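Local structure of phosphatidylinositol 4,5-bisphosphate-binding protein SLM1 (Saccharomyces cerevisiae, 4A6H) at residues Leu12-Lys17 and Trp96-Asp101; Tyr27-Asn32 and Leu52-Cys57. The protein binds phosphatidylinositol 4,5-bisphosphate and works with SLM2 as an effector of TORC2 and calcineurin signalling, mediating actin polarization. One frame throughout, in Å; residues are numbered along the deposited sequence.

Contact 1 of 2, residues Leu12-Lys17 and Trp96-Asp101. With I4D (D-myo-inositol-4-phosphate), chain G.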
loop_
_atom_site.group_PDB
_atom_site.type_symbol
_atom_site.label_atom_id
_atom_site.label_comp_id
_atom_site.label_asym_id
_atom_site.label_seq_id
_atom_site.Cartn_x
_atom_site.Cartn_y
_atom_site.Cartn_z
ATOM N N LEU A 12 19.869 -1.256 6.090
ATOM C CA LEU A 12 20.223 0.108 6.465
ATOM C C LEU A 12 20.971 0.070 7.777
ATOM O O LEU A 12 20.752 -0.819 8.599
ATOM C CB LEU A 12 18.976 0.979 6.648
ATOM C CG LEU A 12 18.156 1.316 5.412
ATOM C CD1 LEU A 12 16.900 2.062 5.811
ATOM C CD2 LEU A 12 19.010 2.144 4.462
ATOM N N GLU A 13 21.827 1.058 7.993
ATOM C CA GLU A 13 22.457 1.241 9.289
ATOM C C GLU A 13 21.791 2.396 10.003
ATOM O O GLU A 13 21.590 3.453 9.418
ATOM C CB GLU A 13 23.938 1.519 9.119
ATOM C CG GLU A 13 24.668 0.357 8.491
ATOM C CD GLU A 13 26.140 0.624 8.345
ATOM O OE1 GLU A 13 26.532 1.245 7.333
ATOM O OE2 GLU A 13 26.902 0.218 9.245
ATOM N N ARG A 14 21.424 2.204 11.259
ATOM C CA ARG A 14 20.771 3.262 12.021
ATOM C C ARG A 14 21.749 3.723 13.080
ATOM O O ARG A 14 22.334 2.901 13.783
ATOM C CB ARG A 14 19.486 2.751 12.674
ATOM C CG ARG A 14 18.650 3.855 13.317
ATOM C CD ARG A 14 17.452 3.304 14.066
ATOM N NE ARG A 14 17.867 2.480 15.194
ATOM C CZ ARG A 14 17.656 1.170 15.279
ATOM N NH1 ARG A 14 17.015 0.535 14.307
ATOM N NH2 ARG A 14 18.078 0.500 16.340
ATOM N N ARG A 15 21.955 5.025 13.192
ATOM C CA ARG A 15 22.896 5.519 14.188
ATOM C C ARG A 15 22.231 5.546 15.555
ATOM O O ARG A 15 21.085 5.969 15.697
ATOM C CB ARG A 15 23.408 6.918 13.836
ATOM C CG ARG A 15 24.537 7.368 14.752
ATOM C CD ARG A 15 24.700 8.882 14.764
ATOM N NE ARG A 15 25.077 9.407 13.456
ATOM C CZ ARG A 15 24.709 10.600 12.999
ATOM N NH1 ARG A 15 23.946 11.391 13.742
ATOM N NH2 ARG A 15 25.093 10.995 11.793
ATOM N N SER A 16 22.942 5.061 16.567
ATOM C CA SER A 16 22.452 5.213 17.923
ATOM C C SER A 16 23.172 6.369 18.594
ATOM O O SER A 16 24.396 6.381 18.683
ATOM C CB SER A 16 22.663 3.950 18.745
ATOM O OG SER A 16 22.347 4.224 20.101
ATOM N N LYS A 17 22.382 7.326 19.060
ATOM C CA LYS A 17 22.871 8.498 19.762
ATOM C C LYS A 17 23.539 8.113 21.076
ATOM O O LYS A 17 24.423 8.819 21.567
ATOM C CB LYS A 17 21.687 9.434 20.011
ATOM C CG LYS A 17 21.888 10.502 21.063
ATOM C CD LYS A 17 20.599 11.290 21.214
ATOM C CE LYS A 17 20.691 12.351 22.293
ATOM N NZ LYS A 17 19.382 13.042 22.456
ATOM N N TRP A 96 15.977 10.168 14.074
ATOM C CA TRP A 96 16.862 9.039 13.854
ATOM C C TRP A 96 17.585 9.172 12.528
ATOM O O TRP A 96 17.019 9.644 11.539
ATOM C CB TRP A 96 16.076 7.738 13.895
ATOM C CG TRP A 96 15.827 7.254 15.298
ATOM C CD1 TRP A 96 16.139 7.908 16.459
ATOM C CD2 TRP A 96 15.223 6.016 15.685
ATOM N NE1 TRP A 96 15.761 7.151 17.544
ATOM C CE2 TRP A 96 15.196 5.987 17.097
ATOM C CE3 TRP A 96 14.694 4.936 14.978
ATOM C CZ2 TRP A 96 14.664 4.908 17.815
ATOM C CZ3 TRP A 96 14.166 3.862 15.699
ATOM C CH2 TRP A 96 14.159 3.861 17.097
ATOM N N VAL A 97 18.849 8.769 12.512
ATOM C CA VAL A 97 19.674 8.930 11.330
ATOM C C VAL A 97 19.956 7.562 10.738
ATOM O O VAL A 97 20.388 6.649 11.455
ATOM C CB VAL A 97 20.988 9.649 11.664
ATOM C CG1 VAL A 97 21.882 9.719 10.433
ATOM C CG2 VAL A 97 20.702 11.056 12.195
ATOM N N PHE A 98 19.671 7.418 9.444
ATOM C CA PHE A 98 19.909 6.189 8.714
ATOM C C PHE A 98 20.986 6.372 7.669
ATOM O O PHE A 98 21.136 7.447 7.095
ATOM C CB PHE A 98 18.625 5.714 8.028
ATOM C CG PHE A 98 17.568 5.242 8.986
ATOM C CD1 PHE A 98 16.651 6.133 9.507
ATOM C CD2 PHE A 98 17.495 3.908 9.373
ATOM C CE1 PHE A 98 15.676 5.704 10.391
ATOM C CE2 PHE A 98 16.521 3.479 10.255
ATOM C CZ PHE A 98 15.610 4.374 10.764
ATOM N N LYS A 99 21.735 5.308 7.423
ATOM C CA LYS A 99 22.795 5.343 6.438
ATOM C C LYS A 99 22.651 4.168 5.475
ATOM O O LYS A 99 22.595 3.014 5.894
ATOM C CB LYS A 99 24.164 5.324 7.124
ATOM C CG LYS A 99 25.345 5.333 6.156
ATOM C CD LYS A 99 26.680 5.544 6.870
ATOM C CE LYS A 99 27.060 4.362 7.725
ATOM N NZ LYS A 99 28.464 4.507 8.215
ATOM N N ALA A 100 22.610 4.469 4.178
ATOM C CA ALA A 100 22.509 3.431 3.163
ATOM C C ALA A 100 23.882 3.204 2.548
ATOM O O ALA A 100 24.877 3.809 2.967
ATOM C CB ALA A 100 21.495 3.813 2.092
ATOM N N ASP A 101 23.926 2.351 1.532
ATOM C CA ASP A 101 25.187 1.982 0.890
ATOM C C ASP A 101 25.767 3.073 -0.016
ATOM O O ASP A 101 26.978 3.147 -0.212
ATOM C CB ASP A 101 24.984 0.706 0.075
ATOM C CG ASP A 101 23.784 -0.105 0.547
ATOM O OD1 ASP A 101 22.633 0.369 0.395
ATOM O OD2 ASP A 101 23.992 -1.217 1.075
HETATM O O5 I4D G . 27.405 9.815 12.283
HETATM C C5 I4D G . 28.652 9.127 11.714
HETATM C C6 I4D G . 28.642 9.146 10.141
HETATM O O6 I4D G . 28.272 10.346 9.533
HETATM C C4 I4D G . 29.515 8.180 12.712
HETATM O O4 I4D G . 29.573 8.426 14.125
HETATM P P4 I4D G . 28.826 7.718 15.258
HETATM O O43 I4D G . 28.361 6.350 14.925
HETATM O O42 I4D G . 27.669 8.496 15.694
HETATM O O41 I4D G . 29.739 7.694 16.408
HETATM C C3 I4D G . 30.778 7.753 12.053
HETATM O O3 I4D G . 31.251 6.594 12.708
HETATM C C2 I4D G . 30.577 7.467 10.560
HETATM O O2 I4D G . 30.608 6.118 10.160
HETATM C C1 I4D G . 29.785 8.370 9.532
HETATM O O1 I4D G . 29.828 8.026 8.115
HETATM O O HOH W 1 24.549 1.163 5.176
HETATM O O HOH W 2 29.152 2.333 9.342
HETATM O O HOH W 3 19.996 8.401 15.119
#
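Strands 12-16 and 96-99 run antiparallel, their axes at 147°, and are laced by three backbone hydrogen bonds: Glu13 N to Lys99 O (3.0 Å), Lys99 N to Glu13 O (2.7 Å) and Arg15 N to Val97 O (2.8 Å). Arg14 and Phe98 share one face of the sheet. Arg14 starts with CG anti to the backbone N and lays CG over the Phe98 ring, 4.1 Å from its centroid, a CH-pi contact. Arg14 CD then meets Trp96 CE3 at 3.3 Å, and a bend at chi3 (64°) carries NE over one face of the indole. The resulting cation-pi contact is off-centre, Arg14 CZ lying 4.9 Å from the centroid of the six-membered ring; the charge is paired with Glu36. The pairing of strands 8-16 and 95-99 joins the first and last strands of the PH fold. On the other face Glu13 and Lys99 point the same way. Their salt bridge is long (Glu13 OE1 to Lys99 NZ 3.9 Å), and a water links Glu13 OE2 to Lys99 NZ. Lys99 NZ also makes a weak hydrogen bond to O2 of inositol-4-phosphate, in a pocket shared with Arg15, whose guanidinium is backed on one face by Val97 (Arg15 NH1 to Val97 CG2 3.6 Å).

Contact 2 of 2, residues Tyr27-Asn32 and Leu52-Cys57. With I4D (D-myo-inositol-4-phosphate), chain H; PO4 (phosphate ion), chain F.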
loop_
_atom_site.group_PDB
_atom_site.type_symbol
_atom_site.label_atom_id
_atom_site.label_comp_id
_atom_site.label_asym_id
_atom_site.label_seq_id
_atom_site.Cartn_x
_atom_site.Cartn_y
_atom_site.Cartn_z
ATOM N N TYR A 27 15.570 -3.777 6.546
ATOM C CA TYR A 27 14.382 -2.940 6.618
ATOM C C TYR A 27 13.411 -3.239 5.500
ATOM O O TYR A 27 13.816 -3.521 4.372
ATOM C CB TYR A 27 14.763 -1.463 6.638
ATOM C CG TYR A 27 15.360 -1.021 7.951
ATOM C CD1 TYR A 27 16.695 -1.280 8.248
ATOM C CD2 TYR A 27 14.591 -0.349 8.893
ATOM C CE1 TYR A 27 17.247 -0.882 9.453
ATOM C CE2 TYR A 27 15.130 0.049 10.104
ATOM C CZ TYR A 27 16.451 -0.218 10.383
ATOM O OH TYR A 27 16.959 0.213 11.589
ATOM N N VAL A 28 12.117 -3.187 5.832
ATOM C CA VAL A 28 11.078 -3.407 4.838
ATOM C C VAL A 28 10.046 -2.304 4.970
ATOM O O VAL A 28 9.436 -2.149 6.039
ATOM C CB VAL A 28 10.416 -4.788 5.006
ATOM C CG1 VAL A 28 9.330 -4.996 3.968
ATOM C CG2 VAL A 28 11.479 -5.891 4.892
ATOM N N LEU A 29 9.852 -1.556 3.892
ATOM C CA LEU A 29 8.880 -0.473 3.844
ATOM C C LEU A 29 7.566 -0.970 3.264
ATOM O O LEU A 29 7.550 -1.513 2.171
ATOM C CB LEU A 29 9.419 0.645 2.951
ATOM C CG LEU A 29 8.541 1.878 2.769
ATOM C CD1 LEU A 29 8.279 2.540 4.107
ATOM C CD2 LEU A 29 9.241 2.842 1.817
ATOM N N THR A 30 6.474 -0.792 4.000
ATOM C CA THR A 30 5.122 -1.051 3.488
ATOM C C THR A 30 4.346 0.270 3.457
ATOM O O THR A 30 4.844 1.291 3.892
ATOM C CB THR A 30 4.369 -2.031 4.388
ATOM O OG1 THR A 30 4.036 -1.377 5.616
ATOM C CG2 THR A 30 5.222 -3.244 4.670
ATOM N N PRO A 31 3.101 0.256 2.961
ATOM C CA PRO A 31 2.389 1.537 3.047
ATOM C C PRO A 31 2.121 2.024 4.478
ATOM O O PRO A 31 1.811 3.203 4.656
ATOM C CB PRO A 31 1.070 1.245 2.323
ATOM C CG PRO A 31 1.419 0.176 1.348
ATOM C CD PRO A 31 2.421 -0.700 2.072
ATOM N N ASN A 32 2.240 1.147 5.473
ATOM C CA ASN A 32 1.891 1.494 6.849
ATOM C C ASN A 32 3.087 1.691 7.769
ATOM O O ASN A 32 3.035 2.494 8.693
ATOM C CB ASN A 32 0.980 0.421 7.458
ATOM C CG ASN A 32 -0.328 0.273 6.719
ATOM O OD1 ASN A 32 -1.031 1.254 6.483
ATOM N ND2 ASN A 32 -0.668 -0.954 6.355
ATOM N N LEU A 52 7.894 1.103 12.681
ATOM C CA LEU A 52 7.734 2.548 12.778
ATOM C C LEU A 52 6.548 3.005 11.945
ATOM O O LEU A 52 6.577 2.921 10.716
ATOM C CB LEU A 52 8.991 3.247 12.256
ATOM C CG LEU A 52 10.262 3.099 13.077
ATOM C CD1 LEU A 52 11.489 3.425 12.233
ATOM C CD2 LEU A 52 10.213 3.980 14.304
ATOM N N ALA A 53 5.511 3.511 12.609
ATOM C CA ALA A 53 4.294 3.927 11.916
ATOM C C ALA A 53 4.533 5.161 11.050
ATOM O O ALA A 53 4.898 6.207 11.565
ATOM C CB ALA A 53 3.209 4.209 12.927
ATOM N N LEU A 54 4.294 5.043 9.749
ATOM C CA LEU A 54 4.590 6.118 8.819
ATOM C C LEU A 54 3.658 7.313 9.024
ATOM O O LEU A 54 4.025 8.434 8.698
ATOM C CB LEU A 54 4.499 5.622 7.380
ATOM C CG LEU A 54 5.485 4.523 7.013
ATOM C CD1 LEU A 54 5.304 4.133 5.553
ATOM C CD2 LEU A 54 6.897 4.988 7.306
ATOM N N SER A 55 2.479 7.057 9.585
ATOM C CA SER A 55 1.476 8.099 9.797
ATOM C C SER A 55 2.008 9.177 10.723
ATOM O O SER A 55 1.505 10.300 10.732
ATOM C CB SER A 55 0.217 7.490 10.409
ATOM O OG SER A 55 0.485 6.963 11.695
ATOM N N GLU A 56 3.016 8.841 11.520
ATOM C CA GLU A 56 3.548 9.810 12.466
ATOM C C GLU A 56 5.048 10.027 12.335
ATOM O O GLU A 56 5.703 10.446 13.288
ATOM C CB GLU A 56 3.160 9.461 13.907
ATOM C CG GLU A 56 1.649 9.458 14.173
ATOM C CD GLU A 56 0.973 10.789 13.866
ATOM O OE1 GLU A 56 1.647 11.842 13.892
ATOM O OE2 GLU A 56 -0.249 10.776 13.598
ATOM N N CYS A 57 5.578 9.754 11.146
ATOM C CA CYS A 57 6.970 10.052 10.831
ATOM C C CYS A 57 7.066 10.915 9.593
ATOM O O CYS A 57 6.168 10.922 8.753
ATOM C CB CYS A 57 7.764 8.763 10.591
ATOM S SG CYS A 57 7.909 7.703 12.039
HETATM O O5 I4D H . 14.233 -9.757 4.019
HETATM C C5 I4D H . 12.950 -9.201 3.816
HETATM C C6 I4D H . 12.635 -9.358 2.325
HETATM O O6 I4D H . 13.541 -10.116 1.522
HETATM C C4 I4D H . 11.967 -9.774 4.764
HETATM O O4 I4D H . 12.293 -9.603 6.147
HETATM P P4 I4D H . 12.601 -10.709 7.163
HETATM O O43 I4D H . 13.146 -11.915 6.528
HETATM O O42 I4D H . 11.349 -11.025 7.815
HETATM O O41 I4D H . 13.556 -10.292 8.190
HETATM C C3 I4D H . 10.470 -9.551 4.197
HETATM O O3 I4D H . 9.317 -9.907 5.149
HETATM C C2 I4D H . 10.025 -9.359 2.694
HETATM O O2 I4D H . 8.843 -8.646 2.460
HETATM C C1 I4D H . 11.186 -9.101 1.745
HETATM O O1 I4D H . 11.016 -9.097 0.298
HETATM P P PO4 F . 1.858 -3.749 7.203
HETATM O O1 PO4 F . 3.170 -3.113 7.575
HETATM O O2 PO4 F . 2.098 -4.992 6.407
HETATM O O3 PO4 F . 1.117 -4.160 8.446
HETATM O O4 PO4 F . 1.062 -2.781 6.377
HETATM O O HOH W 4 1.090 4.386 9.579
#
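Thr30 OG1 is gripped by three hydrogen bonds. It accepts from the backbone N of Asn32 (3.1 Å), which makes an ST turn, and from that of Phe33. Thr30 OG1 also donates to PO4 O1 of a phosphate ion at 2.8 Å. With chi1 at 71° the hydroxyl sits in the crowded position between the backbone N and the carbonyl carbon, where it can reach both amides just ahead in the chain. The same phosphate, probably from the crystallisation liquor, receives Asn32 ND2 on PO4 O4 at 2.5 Å. His35 completes this half of the site, while Thr30, Asn32 and His35 of the second subunit supply the other. Asn32 OD1 in turn accepts from Thr5 N of that subunit, so both ends of the amide are held and its rotation is fixed.

Segment 27-32 leaves strand 21-29 of the PH fold and turns toward strand 33-37, which separates it in the sheet from strand 50-53. Just past the end of strand 50-53, Leu54 N donates to Asn32 O at 3.0 Å. The N-H points almost straight at the oxygen (178°), yet the donor stands 32° out of the carbonyl plane. A water joins Asn32 O to Ser55 N, giving this oxygen a second donor at the 3-10 segment 54-55.

The Leu54 side chain has CG anti to the carbonyl carbon. Leu54 CD1 lies 3.3 Å from Thr30 O and makes an apolar contact with Leu29 CD1 at 3.7 Å. The two leucines cross at about a right angle, and Leu113 of helix 103-116 packs against both. Farther back along the strand, Val28 CG2 lies 3.8 Å from C5 of an inositol-4-phosphate, in the pocket that also includes Phe4 and Glu6.

Overall arrangement
From the N terminus the chain runs along strand 8-16, which holds the first half of contact 1, and returns through strand 21-29 into residues 27-32. Contact 2 closes a short loop around strand 33-37 when the chain leaves strand 50-53 through residues 52-57, tying the turn after strand 21-29 to the end of an outermost strand. Strands 57-62 and 79-84 follow before strand 95-99 pairs with 8-16 inside the sheet, closing contact 1, within whose loop contact 2 is nested. Their centres lie about 16 Å apart. The two also touch through Tyr27, which packs on Leu12, meets Phe98 edge-to-face and bonds weakly to Arg14 NH1, and through Trp96 against Leu52.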